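Local coordinates for protein Phl p 3 allergen (Phleum pratense, PDB 3FT1) that is a secreted major grass pollen allergen recognised by IgE and related to the C-terminal domain of expansins, at residues 34-38 with 61-67; 1-7 with 19-25. The contacts are given in a common frame with arbitrary orientation. Residue numbers count along the deposited sequence, not the author numbering.

In the fold
The two contacts lie on opposite sides of the chain's centre, about 16 Å apart between their own centres, and both join antiparallel neighbours in the beta framework of an expansin C-terminal domain. Interaction 2 is a regular hairpin ladder between strands 3-8 and 16-24; within its two segments interaction 1 holds two bridge pairs, at the end of the 30-36/65-71 pairing, then gives way to a loop held by a further backbone bond, side-chain bonds and a water. Each is partly buried, with an apolar inner face and a polar outer one. The inner faces meet: Phe67 packs against Phe6, CG to CE1 3.6 Å, and Leu19, CE1 to CD1 3.7 Å.

Interaction 1: residues 34-38 with 61-67; sequences ELRQH and LVGPFNF
At the fraying end of a strand pair in the expansin C-terminal beta-sandwich, residues 34-36 run antiparallel to 65-67, axes 4.7 Å apart at 145°. Leu35 faces Phe67 in a non-hydrogen-bonded pair (CA-CA 4.7 Å); Arg36-Asn66 is the hydrogen-bonded pair, Arg36 N to Asn66 O 2.9 Å and Asn66 N to Arg36 O 3.1 Å. On the core side, Leu35 (chi1 t, chi2 p) sends CD1 to 3.5 Å from Phe65 CB and, over a face of the Phe67 ring, 4.0 Å from CE1. Opposite, Asn66 (chi1 m) sets ND2 over, but not bonded to, the Arg36 guanidinium, whose NH1 binds Ser40 O; ND2 bonds weakly to Arg36 O, 3.1 Å, while OD1 turns to Glu81. Past the ladder, one main-chain bond, His38 N to Val62 O (2.8 Å), and the Gln37 side chain (chi1 m, chi2 t) continue the pairing, OE1 accepting from Val62 N at 2.8 Å as NE2 binds Glu44. His38, chi1 t, lies beside cis-Pro64; a water joins His38 ND1 (2.9 Å), Pro64 O (2.9 Å) and Asn66 ND2 (3.2 Å). Strand 76-83 flanks 65-71, strand 44-49 flanks 30-36, and Leu17 packs on Leu61 and Phe65.

Interaction 2: residues 1-7 with 19-25; sequences AVQVTFT and LDIKYTR
Six backbone hydrogen bonds pair the strands of this beta hairpin: Gln3 N to Thr24 O 3.0 Å and Thr24 N to Gln3 O 2.9 Å, Thr5 N to Lys22 O 3.1 Å and Lys22 N to Thr5 O 3.0 Å, Thr7 N to Asp20 O 2.9 Å and Asp20 N to Thr7 O 2.9 Å. Non-hydrogen-bonded pairs Val4-Tyr23 (CA-CA 4.7 Å) and Phe6-Ile21 (4.6 Å) alternate with them. Segments 3-7 and 19-24 are nearly antiparallel, at 168°, with axes 4.6 Å apart. On the polar face, Lys22, with chi1 and chi2 both m, folds back along its own strand so that NZ forms a salt bridge with Asp20 OD1 at 2.6 Å. A water links Thr5 OG1 (2.6 Å; chi1 p), Thr7 OG1 (2.8 Å; chi1 m) and Asp20 O (2.9 Å); Thr7 OG1 also bonds to Thr92. The opposite face is apolar: Val4 CG2 meets Ile21 CG2 at 3.8 Å, while Phe6, chi1 m, brings CD1 to 3.9 Å from Ile21 CG1 and, at its ring edge, 4.1 Å from Leu19 CD1. Farther along, Val2 CG1 lies 3.5 Å from Tyr23 CE1. This alternation suits a sheet with one side turned to the core, where strands 65-71 and 76-83 pack against it; strand 92-93 flanks 3-8, and strand 52-56 flanks 16-24.

Interaction 1: residues 34-38 with 61-67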
ATOM      1  N   GLU A  34      -1.464  -2.154  -5.709  1.00 12.55           N
ATOM      2  CA  GLU A  34      -2.629  -1.358  -6.072  1.00  9.47           C
ATOM      3  C   GLU A  34      -3.396  -0.950  -4.837  1.00 14.82           C
ATOM      4  O   GLU A  34      -3.393  -1.655  -3.836  1.00 14.27           O
ATOM      5  CB  GLU A  34      -3.563  -2.150  -6.990  1.00 11.96           C
ATOM      6  CG  GLU A  34      -2.933  -2.561  -8.285  1.00 11.35           C
ATOM      7  CD  GLU A  34      -3.528  -3.844  -8.813  1.00 18.73           C
ATOM      8  OE1 GLU A  34      -3.457  -4.860  -8.091  1.00 20.68           O
ATOM      9  OE2 GLU A  34      -4.058  -3.831  -9.939  1.00 24.32           O
ATOM     10  N   LEU A  35      -4.059   0.196  -4.930  1.00 13.64           N
ATOM     11  CA  LEU A  35      -4.899   0.701  -3.861  1.00 12.45           C
ATOM     12  C   LEU A  35      -6.374   0.538  -4.217  1.00 10.21           C
ATOM     13  O   LEU A  35      -6.769   0.771  -5.350  1.00 15.19           O
ATOM     14  CB  LEU A  35      -4.604   2.191  -3.647  1.00 14.53           C
ATOM     15  CG  LEU A  35      -5.695   2.947  -2.888  1.00 15.76           C
ATOM     16  CD1 LEU A  35      -5.570   2.622  -1.416  1.00 22.61           C
ATOM     17  CD2 LEU A  35      -5.589   4.435  -3.130  1.00 16.78           C
ATOM     18  N   ARG A  36      -7.183   0.131  -3.249  1.00 12.25           N
ATOM     19  CA  ARG A  36      -8.628   0.240  -3.399  1.00 11.40           C
ATOM     20  C   ARG A  36      -9.154   1.149  -2.294  1.00 15.03           C
ATOM     21  O   ARG A  36      -9.010   0.854  -1.102  1.00 11.72           O
ATOM     22  CB  ARG A  36      -9.310  -1.132  -3.349  1.00 13.08           C
ATOM     23  CG  ARG A  36     -10.806  -1.087  -3.659  1.00 14.74           C
ATOM     24  CD  ARG A  36     -11.450  -2.458  -3.643  1.00 18.99           C
ATOM     25  NE  ARG A  36     -11.492  -3.044  -2.305  1.00 21.65           N
ATOM     26  CZ  ARG A  36     -12.314  -2.647  -1.339  1.00 25.11           C
ATOM     27  NH1 ARG A  36     -13.163  -1.650  -1.547  1.00 24.52           N
ATOM     28  NH2 ARG A  36     -12.286  -3.242  -0.158  1.00 27.02           N
ATOM     29  N   GLN A  37      -9.734   2.277  -2.685  1.00 14.38           N
ATOM     30  CA  GLN A  37     -10.296   3.190  -1.702  1.00 14.14           C
ATOM     31  C   GLN A  37     -11.535   2.576  -1.071  1.00 15.05           C
ATOM     32  O   GLN A  37     -12.189   1.723  -1.661  1.00 15.99           O
ATOM     33  CB  GLN A  37     -10.636   4.537  -2.340  1.00 10.84           C
ATOM     34  CG  GLN A  37      -9.477   5.188  -3.055  1.00 15.21           C
ATOM     35  CD  GLN A  37      -9.845   6.555  -3.576  1.00 20.79           C
ATOM     36  OE1 GLN A  37     -10.458   7.346  -2.866  1.00 18.07           O
ATOM     37  NE2 GLN A  37      -9.487   6.837  -4.823  1.00 20.42           N
ATOM     38  N   HIS A  38     -11.847   2.997   0.147  1.00 12.60           N
ATOM     39  CA  HIS A  38     -13.052   2.540   0.810  1.00 13.20           C
ATOM     40  C   HIS A  38     -14.273   2.943  -0.013  1.00 20.39           C
ATOM     41  O   HIS A  38     -14.379   4.085  -0.454  1.00 22.42           O
ATOM     42  CB  HIS A  38     -13.153   3.146   2.212  1.00 19.79           C
ATOM     43  CG  HIS A  38     -14.382   2.735   2.958  1.00 21.34           C
ATOM     44  ND1 HIS A  38     -14.473   1.540   3.643  1.00 26.19           N
ATOM     45  CD2 HIS A  38     -15.572   3.356   3.125  1.00 20.44           C
ATOM     46  CE1 HIS A  38     -15.665   1.447   4.200  1.00 28.35           C
ATOM     47  NE2 HIS A  38     -16.354   2.535   3.903  1.00 29.06           N
ATOM     48  N   LEU A  61      -8.451  11.180  -1.177  1.00 12.97           N
ATOM     49  CA  LEU A  61      -8.558   9.737  -1.110  1.00 13.94           C
ATOM     50  C   LEU A  61      -9.494   9.344   0.027  1.00 13.38           C
ATOM     51  O   LEU A  61      -9.538   9.993   1.079  1.00 14.29           O
ATOM     52  CB  LEU A  61      -7.169   9.126  -0.923  1.00 13.63           C
ATOM     53  CG  LEU A  61      -6.188   9.401  -2.064  1.00 13.60           C
ATOM     54  CD1 LEU A  61      -4.762   9.118  -1.642  1.00 16.82           C
ATOM     55  CD2 LEU A  61      -6.555   8.571  -3.282  1.00 21.36           C
ATOM     56  N   VAL A  62     -10.256   8.286  -0.190  1.00 10.98           N
ATOM     57  CA  VAL A  62     -11.225   7.843   0.795  1.00 15.66           C
ATOM     58  C   VAL A  62     -10.778   6.519   1.406  1.00 16.28           C
ATOM     59  O   VAL A  62     -10.683   5.504   0.711  1.00 12.54           O
ATOM     60  CB  VAL A  62     -12.618   7.695   0.163  1.00 12.84           C
ATOM     61  CG1 VAL A  62     -13.592   7.101   1.154  1.00 16.07           C
ATOM     62  CG2 VAL A  62     -13.114   9.049  -0.352  1.00 17.75           C
ATOM     63  N   GLY A  63     -10.492   6.548   2.707  1.00 16.60           N
ATOM     64  CA  GLY A  63     -10.063   5.370   3.435  1.00 11.79           C
ATOM     65  C   GLY A  63     -11.153   4.815   4.326  1.00 20.01           C
ATOM     66  O   GLY A  63     -12.272   5.326   4.326  1.00 15.48           O
ATOM     67  N   PRO A  64     -10.830   3.774   5.110  1.00 13.08           N
ATOM     68  CA  PRO A  64      -9.487   3.181   5.191  1.00 13.00           C
ATOM     69  C   PRO A  64      -9.064   2.507   3.887  1.00 13.76           C
ATOM     70  O   PRO A  64      -9.899   2.073   3.097  1.00 17.59           O
ATOM     71  CB  PRO A  64      -9.617   2.154   6.317  1.00 18.00           C
ATOM     72  CG  PRO A  64     -11.072   1.901   6.464  1.00 25.75           C
ATOM     73  CD  PRO A  64     -11.784   3.140   6.034  1.00 14.75           C
ATOM     74  N   PHE A  65      -7.760   2.418   3.670  1.00 13.42           N
ATOM     75  CA  PHE A  65      -7.241   1.988   2.380  1.00 13.00           C
ATOM     76  C   PHE A  65      -6.877   0.508   2.349  1.00 12.59           C
ATOM     77  O   PHE A  65      -6.285  -0.009   3.284  1.00 10.12           O
ATOM     78  CB  PHE A  65      -6.030   2.847   2.014  1.00 11.73           C
ATOM     79  CG  PHE A  65      -6.326   4.324   2.006  1.00 12.34           C
ATOM     80  CD1 PHE A  65      -7.161   4.864   1.048  1.00 14.89           C
ATOM     81  CD2 PHE A  65      -5.784   5.161   2.967  1.00 13.37           C
ATOM     82  CE1 PHE A  65      -7.447   6.219   1.041  1.00 13.75           C
ATOM     83  CE2 PHE A  65      -6.067   6.522   2.968  1.00 14.15           C
ATOM     84  CZ  PHE A  65      -6.898   7.046   1.998  1.00 14.87           C
ATOM     85  N   ASN A  66      -7.238  -0.154   1.253  1.00 14.59           N
ATOM     86  CA  ASN A  66      -6.878  -1.549   1.006  1.00 11.82           C
ATOM     87  C   ASN A  66      -5.792  -1.622  -0.054  1.00 10.35           C
ATOM     88  O   ASN A  66      -5.742  -0.782  -0.953  1.00 11.47           O
ATOM     89  CB  ASN A  66      -8.115  -2.318   0.537  1.00 12.93           C
ATOM     90  CG  ASN A  66      -9.333  -1.991   1.366  1.00 17.92           C
ATOM     91  OD1 ASN A  66      -9.432  -2.399   2.522  1.00 17.20           O
ATOM     92  ND2 ASN A  66     -10.255  -1.221   0.791  1.00 26.28           N
ATOM     93  N   PHE A  67      -4.913  -2.611   0.057  1.00 12.98           N
ATOM     94  CA  PHE A  67      -3.794  -2.749  -0.868  1.00  9.73           C
ATOM     95  C   PHE A  67      -3.703  -4.173  -1.405  1.00 11.56           C
ATOM     96  O   PHE A  67      -3.778  -5.134  -0.643  1.00 15.40           O
ATOM     97  CB  PHE A  67      -2.477  -2.362  -0.182  1.00 11.61           C
ATOM     98  CG  PHE A  67      -2.414  -0.910   0.204  1.00 12.20           C
ATOM     99  CD1 PHE A  67      -1.930   0.030  -0.687  1.00 13.69           C
ATOM    100  CD2 PHE A  67      -2.891  -0.486   1.434  1.00 15.97           C
ATOM    101  CE1 PHE A  67      -1.902   1.381  -0.354  1.00 15.15           C
ATOM    102  CE2 PHE A  67      -2.864   0.860   1.780  1.00 16.39           C
ATOM    103  CZ  PHE A  67      -2.365   1.791   0.887  1.00 15.10           C
TER
HETATM  104  O   HOH W   1     -11.990   0.036   3.123  1.00 28.43           O

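Interaction 2: residues 1-7 with 19-25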
ATOM      1  N   ALA A   1       6.008 -16.676   4.571  1.00 20.12           N
ATOM      2  CA  ALA A   1       4.839 -15.819   4.731  1.00 21.99           C
ATOM      3  C   ALA A   1       5.135 -14.458   4.126  1.00 19.67           C
ATOM      4  O   ALA A   1       6.282 -14.158   3.785  1.00 20.57           O
ATOM      5  CB  ALA A   1       4.487 -15.677   6.205  1.00 20.01           C
ATOM      6  N   VAL A   2       4.102 -13.632   4.001  1.00 11.47           N
ATOM      7  CA  VAL A   2       4.278 -12.281   3.491  1.00 13.49           C
ATOM      8  C   VAL A   2       4.135 -11.296   4.649  1.00 14.05           C
ATOM      9  O   VAL A   2       3.102 -11.258   5.318  1.00 12.85           O
ATOM     10  CB  VAL A   2       3.260 -11.950   2.370  1.00  7.21           C
ATOM     11  CG1 VAL A   2       3.370 -10.489   1.958  1.00 11.02           C
ATOM     12  CG2 VAL A   2       3.484 -12.858   1.169  1.00 13.80           C
ATOM     13  N   GLN A   3       5.197 -10.535   4.900  1.00 12.55           N
ATOM     14  CA  GLN A   3       5.214  -9.542   5.962  1.00 17.43           C
ATOM     15  C   GLN A   3       5.334  -8.177   5.310  1.00 17.18           C
ATOM     16  O   GLN A   3       6.063  -8.013   4.335  1.00 15.89           O
ATOM     17  CB  GLN A   3       6.409  -9.785   6.890  1.00 15.87           C
ATOM     18  CG  GLN A   3       6.370 -11.137   7.573  1.00 15.89           C
ATOM     19  CD  GLN A   3       7.669 -11.502   8.288  1.00 18.07           C
ATOM     20  OE1 GLN A   3       8.765 -11.349   7.740  1.00 18.33           O
ATOM     21  NE2 GLN A   3       7.545 -12.001   9.516  1.00 24.64           N
ATOM     22  N   VAL A   4       4.621  -7.189   5.827  1.00 17.73           N
ATOM     23  CA  VAL A   4       4.667  -5.887   5.182  1.00 14.44           C
ATOM     24  C   VAL A   4       4.518  -4.758   6.184  1.00 12.75           C
ATOM     25  O   VAL A   4       3.827  -4.905   7.187  1.00 12.22           O
ATOM     26  CB  VAL A   4       3.587  -5.769   4.087  1.00 13.85           C
ATOM     27  CG1 VAL A   4       2.188  -5.772   4.701  1.00 22.82           C
ATOM     28  CG2 VAL A   4       3.800  -4.514   3.259  1.00 18.20           C
ATOM     29  N   THR A   5       5.204  -3.651   5.924  1.00 17.01           N
ATOM     30  CA  THR A   5       4.937  -2.412   6.644  1.00 14.05           C
ATOM     31  C   THR A   5       4.745  -1.301   5.621  1.00 13.06           C
ATOM     32  O   THR A   5       5.312  -1.350   4.524  1.00  9.58           O
ATOM     33  CB  THR A   5       6.078  -2.012   7.624  1.00 13.32           C
ATOM     34  OG1 THR A   5       7.294  -1.799   6.900  1.00 16.04           O
ATOM     35  CG2 THR A   5       6.293  -3.085   8.698  1.00 11.30           C
ATOM     36  N   PHE A   6       3.922  -0.316   5.983  1.00 13.52           N
ATOM     37  CA  PHE A   6       3.648   0.838   5.143  1.00 11.21           C
ATOM     38  C   PHE A   6       4.001   2.052   5.978  1.00  9.98           C
ATOM     39  O   PHE A   6       3.389   2.263   7.020  1.00 13.66           O
ATOM     40  CB  PHE A   6       2.151   0.956   4.843  1.00 11.57           C
ATOM     41  CG  PHE A   6       1.558  -0.209   4.080  1.00 12.58           C
ATOM     42  CD1 PHE A   6       1.304  -0.103   2.724  1.00 16.32           C
ATOM     43  CD2 PHE A   6       1.216  -1.382   4.732  1.00 12.63           C
ATOM     44  CE1 PHE A   6       0.740  -1.151   2.025  1.00 17.58           C
ATOM     45  CE2 PHE A   6       0.649  -2.443   4.039  1.00 18.20           C
ATOM     46  CZ  PHE A   6       0.411  -2.326   2.687  1.00 17.07           C
ATOM     47  N   THR A   7       4.963   2.849   5.531  1.00 10.38           N
ATOM     48  CA  THR A   7       5.301   4.082   6.238  1.00 10.54           C
ATOM     49  C   THR A   7       4.919   5.278   5.387  1.00 11.28           C
ATOM     50  O   THR A   7       5.371   5.412   4.253  1.00 13.90           O
ATOM     51  CB  THR A   7       6.794   4.152   6.568  1.00 12.13           C
ATOM     52  OG1 THR A   7       7.167   2.976   7.295  1.00 14.41           O
ATOM     53  CG2 THR A   7       7.110   5.401   7.403  1.00 15.82           C
ATOM     54  N   LEU A  19       4.316   6.147  -0.046  1.00 17.16           N
ATOM     55  CA  LEU A  19       4.495   5.073   0.921  1.00 13.57           C
ATOM     56  C   LEU A  19       5.802   4.349   0.741  1.00 18.86           C
ATOM     57  O   LEU A  19       6.103   3.853  -0.351  1.00 13.42           O
ATOM     58  CB  LEU A  19       3.363   4.051   0.799  1.00 11.79           C
ATOM     59  CG  LEU A  19       1.950   4.558   1.081  1.00 15.60           C
ATOM     60  CD1 LEU A  19       0.938   3.480   0.712  1.00 15.17           C
ATOM     61  CD2 LEU A  19       1.826   4.949   2.548  1.00 13.87           C
ATOM     62  N   ASP A  20       6.566   4.291   1.826  1.00 16.15           N
ATOM     63  CA  ASP A  20       7.676   3.361   1.938  1.00 10.10           C
ATOM     64  C   ASP A  20       7.078   2.021   2.319  1.00 11.36           C
ATOM     65  O   ASP A  20       6.652   1.810   3.452  1.00 13.02           O
ATOM     66  CB  ASP A  20       8.653   3.823   3.022  1.00 16.67           C
ATOM     67  CG  ASP A  20       9.848   2.904   3.161  1.00 26.05           C
ATOM     68  OD1 ASP A  20       9.998   1.981   2.333  1.00 20.59           O
ATOM     69  OD2 ASP A  20      10.645   3.107   4.103  1.00 25.21           O
ATOM     70  N   ILE A  21       7.015   1.117   1.353  1.00 12.39           N
ATOM     71  CA  ILE A  21       6.448  -0.193   1.599  1.00 11.33           C
ATOM     72  C   ILE A  21       7.607  -1.171   1.710  1.00 13.53           C
ATOM     73  O   ILE A  21       8.426  -1.283   0.794  1.00 17.40           O
ATOM     74  CB  ILE A  21       5.487  -0.616   0.451  1.00 16.24           C
ATOM     75  CG1 ILE A  21       4.342   0.396   0.321  1.00 23.50           C
ATOM     76  CG2 ILE A  21       4.946  -2.023   0.689  1.00 14.13           C
ATOM     77  CD1 ILE A  21       3.400   0.128  -0.846  1.00 14.66           C
ATOM     78  N   LYS A  22       7.693  -1.851   2.847  1.00  8.56           N
ATOM     79  CA  LYS A  22       8.703  -2.873   3.050  1.00 12.86           C
ATOM     80  C   LYS A  22       8.017  -4.225   2.972  1.00 20.28           C
ATOM     81  O   LYS A  22       7.276  -4.611   3.874  1.00 20.46           O
ATOM     82  CB  LYS A  22       9.388  -2.678   4.398  1.00 14.34           C
ATOM     83  CG  LYS A  22      10.315  -1.474   4.416  1.00 21.24           C
ATOM     84  CD  LYS A  22      11.585  -1.794   3.618  1.00 21.03           C
ATOM     85  CE  LYS A  22      12.570  -0.638   3.608  1.00 35.74           C
ATOM     86  NZ  LYS A  22      12.120   0.481   2.738  1.00 34.16           N
ATOM     87  N   TYR A  23       8.270  -4.928   1.873  1.00 17.25           N
ATOM     88  CA  TYR A  23       7.597  -6.177   1.563  1.00 13.82           C
ATOM     89  C   TYR A  23       8.604  -7.293   1.700  1.00 17.12           C
ATOM     90  O   TYR A  23       9.689  -7.233   1.125  1.00 17.80           O
ATOM     91  CB  TYR A  23       7.070  -6.120   0.127  1.00 11.97           C
ATOM     92  CG  TYR A  23       6.471  -7.402  -0.417  1.00 13.19           C
ATOM     93  CD1 TYR A  23       5.102  -7.623  -0.372  1.00 15.50           C
ATOM     94  CD2 TYR A  23       7.274  -8.376  -1.009  1.00 14.44           C
ATOM     95  CE1 TYR A  23       4.542  -8.783  -0.889  1.00 15.85           C
ATOM     96  CE2 TYR A  23       6.724  -9.541  -1.527  1.00 15.17           C
ATOM     97  CZ  TYR A  23       5.358  -9.734  -1.465  1.00 16.25           C
ATOM     98  OH  TYR A  23       4.784 -10.877  -1.963  1.00 14.86           O
ATOM     99  N   THR A  24       8.240  -8.302   2.477  1.00 14.37           N
ATOM    100  CA  THR A  24       9.123  -9.422   2.753  1.00 18.01           C
ATOM    101  C   THR A  24       8.422 -10.724   2.417  1.00 14.18           C
ATOM    102  O   THR A  24       7.449 -11.096   3.072  1.00 16.20           O
ATOM    103  CB  THR A  24       9.479  -9.477   4.250  1.00 24.44           C
ATOM    104  OG1 THR A  24      10.005  -8.216   4.670  1.00 23.56           O
ATOM    105  CG2 THR A  24      10.492 -10.555   4.508  1.00 25.12           C
ATOM    106  N   ARG A  25       8.925 -11.414   1.395  1.00 16.37           N
ATOM    107  CA  ARG A  25       8.472 -12.766   1.079  1.00 16.56           C
ATOM    108  C   ARG A  25       9.684 -13.552   0.611  1.00 13.90           C
ATOM    109  O   ARG A  25      10.235 -13.262  -0.442  1.00 15.74           O
ATOM    110  CB  ARG A  25       7.404 -12.773  -0.019  1.00 12.53           C
ATOM    111  CG  ARG A  25       6.860 -14.178  -0.270  1.00 11.79           C
ATOM    112  CD  ARG A  25       5.770 -14.270  -1.329  1.00 12.39           C
ATOM    113  NE  ARG A  25       5.141 -15.587  -1.229  1.00 13.39           N
ATOM    114  CZ  ARG A  25       5.458 -16.642  -1.977  1.00 16.18           C
ATOM    115  NH1 ARG A  25       6.371 -16.548  -2.935  1.00 16.39           N
ATOM    116  NH2 ARG A  25       4.845 -17.798  -1.774  1.00 14.84           N
TER
HETATM  117  O   HOH W   2       7.627   0.619   5.913  1.00 13.93           O